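Local coordinates for protein polyprenyl synthetase (Nonlabens dokdonensis, PDB 6KD7) that probably builds geranylgeranyl pyrophosphate by magnesium-dependent prenyl transfer, as a member of the FPP/GGPP synthase family, at residues Lys271-Val274 with Lys275-Glu279. Sequence-based numbering, arbitrary orientation.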
loop_
_atom_site.group_PDB
_atom_site.type_symbol
_atom_site.label_atom_id
_atom_site.label_comp_id
_atom_site.label_asym_id
_atom_site.label_seq_id
_atom_site.Cartn_x
_atom_site.Cartn_y
_atom_site.Cartn_z
ATOM N N LYS A 271 -12.695 -26.967 -1.416
ATOM C CA LYS A 271 -11.970 -28.097 -0.786
ATOM C C LYS A 271 -12.859 -29.342 -0.737
ATOM O O LYS A 271 -12.392 -30.388 -1.176
ATOM C CB LYS A 271 -11.520 -27.706 0.620
ATOM C CG LYS A 271 -10.504 -26.579 0.677
ATOM C CD LYS A 271 -10.056 -26.257 2.074
ATOM C CE LYS A 271 -8.988 -25.192 2.120
ATOM N NZ LYS A 271 -8.542 -24.938 3.503
ATOM N N GLU A 272 -14.117 -29.199 -0.317
ATOM C CA GLU A 272 -15.038 -30.371 -0.239
ATOM C C GLU A 272 -15.265 -30.913 -1.637
ATOM O O GLU A 272 -15.140 -32.135 -1.838
ATOM C CB GLU A 272 -16.324 -30.054 0.531
ATOM C CG GLU A 272 -16.087 -29.871 2.033
ATOM C CD GLU A 272 -15.064 -30.826 2.684
ATOM O OE1 GLU A 272 -15.082 -32.072 2.378
ATOM O OE2 GLU A 272 -14.205 -30.328 3.473
ATOM N N THR A 273 -15.469 -30.045 -2.621
ATOM C CA THR A 273 -15.815 -30.503 -3.984
ATOM C C THR A 273 -14.604 -31.160 -4.628
ATOM O O THR A 273 -14.768 -32.246 -5.277
ATOM C CB THR A 273 -16.309 -29.346 -4.859
ATOM O OG1 THR A 273 -17.298 -28.622 -4.126
ATOM C CG2 THR A 273 -16.850 -29.857 -6.167
ATOM N N VAL A 274 -13.429 -30.526 -4.505
ATOM C CA VAL A 274 -12.199 -31.112 -5.115
ATOM C C VAL A 274 -11.882 -32.440 -4.409
ATOM O O VAL A 274 -11.583 -33.416 -5.106
ATOM C CB VAL A 274 -11.026 -30.129 -5.074
ATOM C CG1 VAL A 274 -9.723 -30.809 -5.478
ATOM C CG2 VAL A 274 -11.319 -28.937 -5.964
ATOM N N LYS A 275 -11.975 -32.497 -3.078
ATOM C CA LYS A 275 -11.778 -33.782 -2.333
ATOM C C LYS A 275 -12.682 -34.851 -2.955
ATOM O O LYS A 275 -12.159 -35.941 -3.342
ATOM C CB LYS A 275 -11.971 -33.589 -0.833
ATOM C CG LYS A 275 -10.767 -32.932 -0.172
ATOM C CD LYS A 275 -11.009 -32.420 1.220
ATOM C CE LYS A 275 -11.413 -33.536 2.155
ATOM N NZ LYS A 275 -11.086 -33.166 3.547
ATOM N N VAL A 276 -13.947 -34.520 -3.225
ATOM C CA VAL A 276 -14.874 -35.535 -3.803
ATOM C C VAL A 276 -14.381 -35.928 -5.190
ATOM O O VAL A 276 -14.418 -37.144 -5.491
ATOM C CB VAL A 276 -16.335 -35.047 -3.808
ATOM C CG1 VAL A 276 -17.221 -36.012 -4.584
ATOM C CG2 VAL A 276 -16.843 -34.824 -2.380
ATOM N N PHE A 277 -13.930 -34.986 -6.011
ATOM C CA PHE A 277 -13.385 -35.329 -7.356
ATOM C C PHE A 277 -12.146 -36.225 -7.225
ATOM O O PHE A 277 -11.931 -37.125 -8.043
ATOM C CB PHE A 277 -13.026 -34.082 -8.168
ATOM C CG PHE A 277 -14.216 -33.423 -8.815
ATOM C CD1 PHE A 277 -15.045 -34.146 -9.661
ATOM C CD2 PHE A 277 -14.525 -32.096 -8.556
ATOM C CE1 PHE A 277 -16.154 -33.544 -10.235
ATOM C CE2 PHE A 277 -15.632 -31.496 -9.139
ATOM C CZ PHE A 277 -16.436 -32.219 -9.979
ATOM N N PHE A 278 -11.321 -35.968 -6.223
ATOM C CA PHE A 278 -10.098 -36.774 -5.981
ATOM C C PHE A 278 -10.522 -38.243 -5.774
ATOM O O PHE A 278 -9.935 -39.069 -6.477
ATOM C CB PHE A 278 -9.274 -36.206 -4.824
ATOM C CG PHE A 278 -8.486 -34.954 -5.128
ATOM C CD1 PHE A 278 -8.233 -34.551 -6.423
ATOM C CD2 PHE A 278 -7.918 -34.230 -4.090
ATOM C CE1 PHE A 278 -7.475 -33.419 -6.676
ATOM C CE2 PHE A 278 -7.140 -33.116 -4.338
ATOM C CZ PHE A 278 -6.924 -32.711 -5.636
ATOM N N GLU A 279 -11.516 -38.521 -4.907
ATOM C CA GLU A 279 -12.048 -39.896 -4.647
ATOM C C GLU A 279 -12.624 -40.422 -5.960
ATOM O O GLU A 279 -12.024 -41.365 -6.549
ATOM C CB GLU A 279 -13.085 -39.952 -3.522
ATOM C CG GLU A 279 -12.868 -38.880 -2.488
ATOM C CD GLU A 279 -13.595 -39.000 -1.166
ATOM O OE1 GLU A 279 -13.301 -39.955 -0.439
ATOM O OE2 GLU A 279 -14.402 -38.087 -0.839
#
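Val-274 lays its CG1 methyl over one face of the Phe-278 ring, 3.6 Å from the ring centroid and shifted toward the rim, a CH-pi contact between side chains that run the same way from successive turns. CG1 stands anti to the backbone N (chi1 170°), beside the carbonyl carbon whose C=O points along the helix toward Phe-278, which brings the methyl over the ring. A branched valine suits this buried place, since its methyls fill the space close to the backbone while the flat phenyl reaches further from the helix to lie against Ile-229, Leu-237 and Tyr-238. Were Phe-278 an alanine, CG1 would probably lose its ring face and a gap would open beside those three residues. Thr-273 and Phe-277 also run side by side; threonine offers CG2 to the ring at CE2, 3.6 Å off, and its hydroxyl OG1 to the carbonyl of Glu-269. Glu-272 OE2 stays 4.2 Å from Lys-275 NZ, beyond a salt bridge; the long lysine chain carries NZ to the carbonyl of Ala-214 instead. Phe-278 N donates a 2.8 Å hydrogen bond to Val-274 O, the last of four consecutive backbone bonds joining residues 271-274 to 275-278. This is i to i+4 pairing on an amphipathic alpha-helix, here helix 264-281 of the predominantly alpha-helical FPP/GGPP synthase fold.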